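Local coordinates for D-alanyl-D-alanine carboxypeptidase (Streptococcus pneumoniae R6, PDB 1XP4), which probably removes C-terminal D-alanyl residues from sugar-peptide cell wall precursors, acting as a serine-type D-Ala-D-Ala carboxypeptidase, at residues A[176-181]-A[361-366]; A[26-31]-A[244-249]. All coordinates share one frame; numbering follows the deposited sequence.

In the fold
Contact 1 joins helix 170-183 of the carboxypeptidase region to a loop of the C-terminal region. Contact 2 lies inside the carboxypeptidase region, across its antiparallel five-stranded sheet. Their centres are about 11 Å apart, and their segments alternate along the chain. They also touch. Tyr361 CE2 of contact 1 packs on Lys26 CB of contact 2 at 3.4 Å, and Arg178 CA meets Ile247 CD1 at 3.5 Å. Neither contact is at the predicted active site of Ser41, Lys44 and Ser104. The link to it is indirect: Val176 and Leu180 of helix 170-183 pack on Leu45 of helix 44-57, which begins at the predicted catalytic Lys44.

Contact 1: residues A[176-181]-A[361-366]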
ATOM      1  N   VAL A 176      -5.288   2.034   0.394  1.00  7.83           N
ATOM      2  CA  VAL A 176      -4.997   1.340  -0.855  1.00  8.48           C
ATOM      3  C   VAL A 176      -3.592   0.730  -0.842  1.00  9.64           C
ATOM      4  O   VAL A 176      -3.408  -0.470  -1.061  1.00 11.72           O
ATOM      5  CB  VAL A 176      -5.103   2.310  -2.052  1.00  8.74           C
ATOM      6  CG1 VAL A 176      -4.588   1.636  -3.329  1.00  5.80           C
ATOM      7  CG2 VAL A 176      -6.558   2.764  -2.215  1.00  4.32           C
ATOM      8  N   ALA A 177      -2.595   1.563  -0.591  1.00 10.15           N
ATOM      9  CA  ALA A 177      -1.224   1.080  -0.547  1.00 11.02           C
ATOM     10  C   ALA A 177      -1.104  -0.066   0.460  1.00 12.28           C
ATOM     11  O   ALA A 177      -0.511  -1.106   0.164  1.00 13.10           O
ATOM     12  CB  ALA A 177      -0.283   2.221  -0.172  1.00  9.78           C
ATOM     13  N   ARG A 178      -1.680   0.108   1.645  1.00 11.49           N
ATOM     14  CA  ARG A 178      -1.587  -0.941   2.648  1.00 11.58           C
ATOM     15  C   ARG A 178      -2.218  -2.251   2.189  1.00 13.02           C
ATOM     16  O   ARG A 178      -1.590  -3.310   2.276  1.00 14.03           O
ATOM     17  CB  ARG A 178      -2.231  -0.501   3.958  1.00 11.31           C
ATOM     18  CG  ARG A 178      -1.999  -1.489   5.080  1.00 10.60           C
ATOM     19  CD  ARG A 178      -2.809  -1.144   6.327  1.00 13.62           C
ATOM     20  NE  ARG A 178      -2.614  -2.149   7.371  1.00 14.11           N
ATOM     21  CZ  ARG A 178      -3.605  -2.760   8.011  1.00 12.98           C
ATOM     22  NH1 ARG A 178      -4.866  -2.467   7.727  1.00 14.36           N
ATOM     23  NH2 ARG A 178      -3.335  -3.690   8.911  1.00 13.78           N
ATOM     24  N   ASN A 179      -3.452  -2.191   1.699  1.00 12.30           N
ATOM     25  CA  ASN A 179      -4.120  -3.402   1.252  1.00 13.14           C
ATOM     26  C   ASN A 179      -3.344  -4.109   0.150  1.00 15.25           C
ATOM     27  O   ASN A 179      -3.270  -5.340   0.119  1.00 13.04           O
ATOM     28  CB  ASN A 179      -5.531  -3.086   0.770  1.00 15.27           C
ATOM     29  CG  ASN A 179      -6.420  -2.618   1.889  1.00 17.02           C
ATOM     30  OD1 ASN A 179      -6.195  -2.969   3.042  1.00 16.06           O
ATOM     31  ND2 ASN A 179      -7.442  -1.832   1.559  1.00 18.04           N
ATOM     32  N   LEU A 180      -2.761  -3.328  -0.753  1.00 15.69           N
ATOM     33  CA  LEU A 180      -1.984  -3.903  -1.837  1.00 16.69           C
ATOM     34  C   LEU A 180      -0.736  -4.623  -1.306  1.00 18.74           C
ATOM     35  O   LEU A 180      -0.535  -5.807  -1.580  1.00 19.34           O
ATOM     36  CB  LEU A 180      -1.577  -2.816  -2.837  1.00 11.58           C
ATOM     37  CG  LEU A 180      -0.657  -3.298  -3.965  1.00  9.83           C
ATOM     38  CD1 LEU A 180      -1.309  -4.437  -4.712  1.00  7.40           C
ATOM     39  CD2 LEU A 180      -0.351  -2.153  -4.902  1.00 10.46           C
ATOM     40  N   ILE A 181       0.094  -3.912  -0.546  1.00 19.22           N
ATOM     41  CA  ILE A 181       1.322  -4.495  -0.006  1.00 19.40           C
ATOM     42  C   ILE A 181       1.083  -5.705   0.897  1.00 18.33           C
ATOM     43  O   ILE A 181       1.808  -6.698   0.820  1.00 17.95           O
ATOM     44  CB  ILE A 181       2.127  -3.449   0.787  1.00 20.41           C
ATOM     45  CG1 ILE A 181       2.654  -2.378  -0.159  1.00 19.99           C
ATOM     46  CG2 ILE A 181       3.282  -4.114   1.519  1.00 20.08           C
ATOM     47  CD1 ILE A 181       3.398  -1.258   0.556  1.00 23.48           C
ATOM     48  N   TYR A 361      -5.774   5.120  13.495  1.00 18.72           N
ATOM     49  CA  TYR A 361      -5.495   4.034  12.570  1.00 17.86           C
ATOM     50  C   TYR A 361      -6.320   4.153  11.291  1.00 20.53           C
ATOM     51  O   TYR A 361      -7.424   4.701  11.308  1.00 23.29           O
ATOM     52  CB  TYR A 361      -5.803   2.695  13.245  1.00 16.13           C
ATOM     53  CG  TYR A 361      -4.844   2.312  14.347  1.00 14.05           C
ATOM     54  CD1 TYR A 361      -4.822   3.001  15.556  1.00 13.08           C
ATOM     55  CD2 TYR A 361      -3.928   1.281  14.158  1.00 13.88           C
ATOM     56  CE1 TYR A 361      -3.903   2.673  16.551  1.00 17.58           C
ATOM     57  CE2 TYR A 361      -3.010   0.942  15.137  1.00 17.24           C
ATOM     58  CZ  TYR A 361      -2.996   1.641  16.330  1.00 18.74           C
ATOM     59  OH  TYR A 361      -2.058   1.317  17.283  1.00 18.35           O
ATOM     60  N   ILE A 362      -5.783   3.644  10.181  1.00 20.57           N
ATOM     61  CA  ILE A 362      -6.503   3.674   8.909  1.00 19.79           C
ATOM     62  C   ILE A 362      -7.354   2.410   8.779  1.00 20.31           C
ATOM     63  O   ILE A 362      -7.845   2.078   7.703  1.00 21.94           O
ATOM     64  CB  ILE A 362      -5.544   3.741   7.692  1.00 19.51           C
ATOM     65  CG1 ILE A 362      -4.594   2.541   7.700  1.00 16.73           C
ATOM     66  CG2 ILE A 362      -4.785   5.055   7.701  1.00 16.70           C
ATOM     67  CD1 ILE A 362      -3.880   2.322   6.376  1.00 14.45           C
ATOM     68  N   THR A 363      -7.511   1.705   9.891  1.00 22.42           N
ATOM     69  CA  THR A 363      -8.298   0.480   9.943  1.00 25.37           C
ATOM     70  C   THR A 363      -9.080   0.499  11.255  1.00 27.15           C
ATOM     71  O   THR A 363      -8.606   1.040  12.248  1.00 29.64           O
ATOM     72  CB  THR A 363      -7.375  -0.768   9.879  1.00 24.29           C
ATOM     73  OG1 THR A 363      -8.159  -1.959   9.987  1.00 26.30           O
ATOM     74  CG2 THR A 363      -6.354  -0.744  10.993  1.00 24.52           C
ATOM     75  N   THR A 364     -10.278  -0.073  11.268  1.00 28.24           N
ATOM     76  CA  THR A 364     -11.078  -0.073  12.486  1.00 30.79           C
ATOM     77  C   THR A 364     -10.512  -1.049  13.498  1.00 33.13           C
ATOM     78  O   THR A 364     -10.982  -1.118  14.632  1.00 33.21           O
ATOM     79  CB  THR A 364     -12.521  -0.493  12.224  1.00 29.56           C
ATOM     80  OG1 THR A 364     -12.594  -1.921  12.165  1.00 32.09           O
ATOM     81  CG2 THR A 364     -13.006   0.079  10.910  1.00 32.31           C
ATOM     82  N   GLU A 365      -9.507  -1.812  13.080  1.00 35.89           N
ATOM     83  CA  GLU A 365      -8.895  -2.791  13.958  1.00 38.16           C
ATOM     84  C   GLU A 365      -7.640  -2.273  14.604  1.00 38.68           C
ATOM     85  O   GLU A 365      -6.806  -1.639  13.960  1.00 38.11           O
ATOM     86  CB  GLU A 365      -8.535  -4.055  13.199  1.00 43.57           C
ATOM     87  CG  GLU A 365      -9.673  -4.670  12.427  1.00 53.21           C
ATOM     88  CD  GLU A 365      -9.331  -6.061  11.948  1.00 57.69           C
ATOM     89  OE1 GLU A 365      -9.316  -6.981  12.799  1.00 60.28           O
ATOM     90  OE2 GLU A 365      -9.068  -6.225  10.732  1.00 59.93           O
ATOM     91  N   ARG A 366      -7.518  -2.551  15.893  1.00 39.41           N
ATOM     92  CA  ARG A 366      -6.345  -2.161  16.643  1.00 39.48           C
ATOM     93  C   ARG A 366      -5.515  -3.435  16.726  1.00 37.00           C
ATOM     94  O   ARG A 366      -6.065  -4.534  16.808  1.00 34.82           O
ATOM     95  CB  ARG A 366      -6.762  -1.616  18.007  1.00 41.84           C
ATOM     96  CG  ARG A 366      -7.069  -0.105  17.969  1.00 48.51           C
ATOM     97  CD  ARG A 366      -7.816   0.303  16.686  1.00 50.74           C
ATOM     98  NE  ARG A 366      -8.205   1.714  16.669  1.00 53.95           N
ATOM     99  CZ  ARG A 366      -8.873   2.293  15.671  1.00 55.66           C
ATOM    100  NH1 ARG A 366      -9.225   1.586  14.605  1.00 56.40           N
ATOM    101  NH2 ARG A 366      -9.201   3.577  15.741  1.00 54.83           N
TER
HETATM  102  O   HOH W   1      -6.598  -4.938   9.294  1.00 16.47           O
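Arg178 reaches from helix 170-183 to Ile362 and Thr363 in the loop before strand 368-373. The apolar part is small. Arg178 CD meets Ile362 CD1 at 3.6 Å, and the two chains pass at a slant. With chi1 at 58° and chi2 near anti (165°), the Ile362 branch ends in CD1 against the arginine's CD and, less closely, its CB. Further out, Arg178 NH1 lies 3.7 Å from Thr363 CB, the two side chains meeting at about a right angle.

No direct hydrogen bond crosses the contact. A water lies in the plane of the guanidinium, at its edge. It weakly accepts from Arg178 NH1 at 3.4 Å and donates to Glu365 OE2 at 3.1 Å. It also has a weak bond with Thr363 OG1. Within the loop, Glu365 N makes a weak bond to the same Thr363 OG1. The Arg178 and Glu365 charges are not in contact, NH1 and OE2 being 6.4 Å apart.

The firmer polar partners of Arg178 are backbone oxygens of the turn before strand 26-31: NE donates to Ala22 O and NH2 to Asn23 O. Ile362 is backbone-bonded to Gly25 of the same turn. The chemistry thus implies a contact between the carboxypeptidase and C-terminal regions that rests on van der Waals packing and a weak water bridge, with the arginine held mainly by that turn.

Contact 2: residues A[26-31]-A[244-249]; sequences KILYEK and MRVITV
Leu28 and Met244, a selenomethionine here, reach toward each other tip to tip on one face of the sheet. Leu28 CD1 lies 3.8 Å from Met244 CE. This is the close part of the contact, and it is purely apolar. The Met244 chain runs out straight and then bends at its last torsion (chi3 88°), which turns the terminal methyl to the leucine. The CB of Leu28 points toward strand 244-253. Leu28 supplies more of the buried surface than either partner.

Val246 is held more loosely. Its CG2 stands 4.4 Å from Leu28 CD1, and its CB does not point straight at the leucine. The two segments bury only 87 Å² in all, and no hydrogen bond joins them. They are not sheet neighbours, and their nearest CA atoms, those of Leu28 and Val246, are 9.0 Å apart.

The three touching residues are buried, while Lys31 and Arg245 are partly exposed. Their polar ends have partners outside the two segments. Arg245 NH2 makes a salt bridge with Asp221 and NE donates to Thr238 OG1; Lys31 NZ donates to Ala14 O and Ile12 O.

Strand 17-21 lies between the two segments and runs antiparallel to both. Leu28 and Tyr29 both face Ala19 of that strand, a classic beta bulge in the edge strand 26-31. Helix 262-277 covers the face of the contact: Ile274 touches both Leu28 and Met244, Met271 touches Val246, and Thr267 touches Thr248. Ile247 and Val249 instead pack on helix 170-183, so here the two helices lie on opposite faces of strand 244-253, as in the serine beta-lactamase clan to which the family belongs.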
ATOM      1  N   LYS A  26      -1.318   1.973  11.758  1.00 11.04           N
ATOM      2  CA  LYS A  26      -1.297   3.048  12.733  1.00 10.00           C
ATOM      3  C   LYS A  26      -0.783   4.318  12.076  1.00 11.64           C
ATOM      4  O   LYS A  26       0.196   4.295  11.330  1.00 15.13           O
ATOM      5  CB  LYS A  26      -0.404   2.685  13.914  1.00  6.27           C
ATOM      6  CG  LYS A  26      -0.280   3.812  14.908  1.00  6.17           C
ATOM      7  CD  LYS A  26       0.751   3.526  15.985  1.00  3.81           C
ATOM      8  CE  LYS A  26       0.981   4.764  16.861  1.00  1.81           C
ATOM      9  NZ  LYS A  26      -0.261   5.222  17.582  1.00  2.60           N
ATOM     10  N   ILE A  27      -1.445   5.430  12.356  1.00 13.18           N
ATOM     11  CA  ILE A  27      -1.053   6.710  11.778  1.00 15.00           C
ATOM     12  C   ILE A  27       0.092   7.363  12.559  1.00 16.23           C
ATOM     13  O   ILE A  27      -0.000   7.567  13.769  1.00 17.51           O
ATOM     14  CB  ILE A  27      -2.268   7.659  11.715  1.00 13.79           C
ATOM     15  CG1 ILE A  27      -3.340   7.041  10.809  1.00 12.63           C
ATOM     16  CG2 ILE A  27      -1.837   9.031  11.230  1.00  8.90           C
ATOM     17  CD1 ILE A  27      -4.667   7.768  10.813  1.00 12.58           C
ATOM     18  N   LEU A  28       1.170   7.689  11.855  1.00 16.64           N
ATOM     19  CA  LEU A  28       2.335   8.298  12.486  1.00 17.65           C
ATOM     20  C   LEU A  28       2.437   9.804  12.225  1.00 18.50           C
ATOM     21  O   LEU A  28       3.003  10.551  13.028  1.00 21.12           O
ATOM     22  CB  LEU A  28       3.601   7.600  11.992  1.00 17.83           C
ATOM     23  CG  LEU A  28       3.623   6.080  12.154  1.00 18.77           C
ATOM     24  CD1 LEU A  28       4.904   5.526  11.551  1.00 17.40           C
ATOM     25  CD2 LEU A  28       3.513   5.716  13.630  1.00 17.93           C
ATOM     26  N   TYR A  29       1.900  10.241  11.093  1.00 16.09           N
ATOM     27  CA  TYR A  29       1.926  11.645  10.725  1.00 14.46           C
ATOM     28  C   TYR A  29       0.821  11.964   9.733  1.00 18.37           C
ATOM     29  O   TYR A  29       0.482  11.152   8.869  1.00 18.48           O
ATOM     30  CB  TYR A  29       3.255  12.026  10.088  1.00 13.15           C
ATOM     31  CG  TYR A  29       3.285  13.477   9.676  1.00 10.06           C
ATOM     32  CD1 TYR A  29       3.560  14.469  10.605  1.00 10.67           C
ATOM     33  CD2 TYR A  29       2.943  13.863   8.386  1.00  8.53           C
ATOM     34  CE1 TYR A  29       3.488  15.810  10.268  1.00 10.85           C
ATOM     35  CE2 TYR A  29       2.865  15.204   8.040  1.00  9.92           C
ATOM     36  CZ  TYR A  29       3.139  16.169   8.988  1.00 10.02           C
ATOM     37  OH  TYR A  29       3.068  17.501   8.674  1.00 13.60           O
ATOM     38  N   GLU A  30       0.280  13.168   9.834  1.00 19.59           N
ATOM     39  CA  GLU A  30      -0.784  13.552   8.936  1.00 21.00           C
ATOM     40  C   GLU A  30      -0.874  15.060   8.776  1.00 21.70           C
ATOM     41  O   GLU A  30      -0.475  15.814   9.664  1.00 21.64           O
ATOM     42  CB  GLU A  30      -2.103  12.957   9.455  1.00 21.49           C
ATOM     43  CG  GLU A  30      -3.244  13.928   9.705  1.00 23.57           C
ATOM     44  CD  GLU A  30      -2.982  14.892  10.841  1.00 25.60           C
ATOM     45  OE1 GLU A  30      -2.575  14.432  11.928  1.00 31.08           O
ATOM     46  OE2 GLU A  30      -3.195  16.110  10.652  1.00 24.64           O
ATOM     47  N   LYS A  31      -1.376  15.484   7.618  1.00 21.48           N
ATOM     48  CA  LYS A  31      -1.571  16.892   7.302  1.00 21.79           C
ATOM     49  C   LYS A  31      -2.631  16.972   6.215  1.00 22.66           C
ATOM     50  O   LYS A  31      -2.360  16.641   5.061  1.00 25.44           O
ATOM     51  CB  LYS A  31      -0.275  17.532   6.804  1.00 20.05           C
ATOM     52  CG  LYS A  31      -0.479  18.946   6.303  1.00 18.98           C
ATOM     53  CD  LYS A  31       0.809  19.571   5.830  1.00 22.80           C
ATOM     54  CE  LYS A  31       0.529  20.884   5.121  1.00 26.37           C
ATOM     55  NZ  LYS A  31       1.781  21.573   4.693  1.00 30.65           N
HETATM   56  N   MSE A 244      11.166  -1.186  10.841  1.00 20.73           N
HETATM   57  CA  MSE A 244       9.743  -0.892  10.686  1.00 21.25           C
HETATM   58  C   MSE A 244       9.343  -0.465   9.272  1.00 21.60           C
HETATM   59  O   MSE A 244      10.008   0.369   8.647  1.00 20.42           O
HETATM   60  CB  MSE A 244       9.353   0.196  11.693  1.00 21.24           C
HETATM   61  CG  MSE A 244       7.928   0.721  11.595  1.00 23.11           C
HETATM   62 SE   MSE A 244       7.561   2.035  12.996  1.00 29.85          SE
HETATM   63  CE  MSE A 244       8.145   3.646  12.118  1.00 23.90           C
ATOM     64  N   ARG A 245       8.251  -1.042   8.774  1.00 20.54           N
ATOM     65  CA  ARG A 245       7.751  -0.711   7.442  1.00 18.80           C
ATOM     66  C   ARG A 245       6.797   0.473   7.512  1.00 18.35           C
ATOM     67  O   ARG A 245       5.806   0.464   8.247  1.00 16.64           O
ATOM     68  CB  ARG A 245       7.030  -1.899   6.817  1.00 18.25           C
ATOM     69  CG  ARG A 245       6.520  -1.615   5.427  1.00 19.17           C
ATOM     70  CD  ARG A 245       6.859  -2.756   4.496  1.00 21.59           C
ATOM     71  NE  ARG A 245       7.468  -2.236   3.279  1.00 23.23           N
ATOM     72  CZ  ARG A 245       8.373  -2.887   2.560  1.00 24.23           C
ATOM     73  NH1 ARG A 245       8.778  -4.096   2.931  1.00 19.21           N
ATOM     74  NH2 ARG A 245       8.898  -2.309   1.486  1.00 25.08           N
ATOM     75  N   VAL A 246       7.100   1.491   6.722  1.00 17.03           N
ATOM     76  CA  VAL A 246       6.303   2.695   6.706  1.00 14.72           C
ATOM     77  C   VAL A 246       5.752   2.962   5.326  1.00 14.99           C
ATOM     78  O   VAL A 246       6.466   2.826   4.332  1.00 15.69           O
ATOM     79  CB  VAL A 246       7.150   3.918   7.121  1.00 15.67           C
ATOM     80  CG1 VAL A 246       6.324   5.192   6.988  1.00 17.04           C
ATOM     81  CG2 VAL A 246       7.658   3.751   8.549  1.00 12.79           C
ATOM     82  N   ILE A 247       4.474   3.322   5.270  1.00 15.26           N
ATOM     83  CA  ILE A 247       3.850   3.676   4.010  1.00 14.31           C
ATOM     84  C   ILE A 247       3.703   5.180   4.063  1.00 12.88           C
ATOM     85  O   ILE A 247       3.182   5.735   5.024  1.00  9.07           O
ATOM     86  CB  ILE A 247       2.479   3.037   3.822  1.00 15.77           C
ATOM     87  CG1 ILE A 247       2.624   1.515   3.751  1.00 15.42           C
ATOM     88  CG2 ILE A 247       1.851   3.569   2.534  1.00 12.81           C
ATOM     89  CD1 ILE A 247       1.352   0.799   3.345  1.00 19.40           C
ATOM     90  N   THR A 248       4.189   5.828   3.014  1.00 16.36           N
ATOM     91  CA  THR A 248       4.196   7.277   2.904  1.00 17.42           C
ATOM     92  C   THR A 248       3.360   7.793   1.740  1.00 17.35           C
ATOM     93  O   THR A 248       3.444   7.282   0.619  1.00 18.16           O
ATOM     94  CB  THR A 248       5.663   7.763   2.756  1.00 17.32           C
ATOM     95  OG1 THR A 248       6.219   7.964   4.059  1.00 20.32           O
ATOM     96  CG2 THR A 248       5.756   9.051   1.947  1.00 23.67           C
ATOM     97  N   VAL A 249       2.552   8.810   2.018  1.00 16.86           N
ATOM     98  CA  VAL A 249       1.814   9.432   0.953  1.00 17.71           C
ATOM     99  C   VAL A 249       2.012  10.939   1.007  1.00 16.99           C
ATOM    100  O   VAL A 249       1.613  11.622   1.915  1.00 16.69           O
ATOM    101  CB  VAL A 249       0.362   9.064   1.180  1.00 19.49           C
ATOM    102  CG1 VAL A 249      -0.482   9.588   0.049  1.00 16.80           C
ATOM    103  CG2 VAL A 249       0.213   7.550   1.264  1.00 21.95           C
TER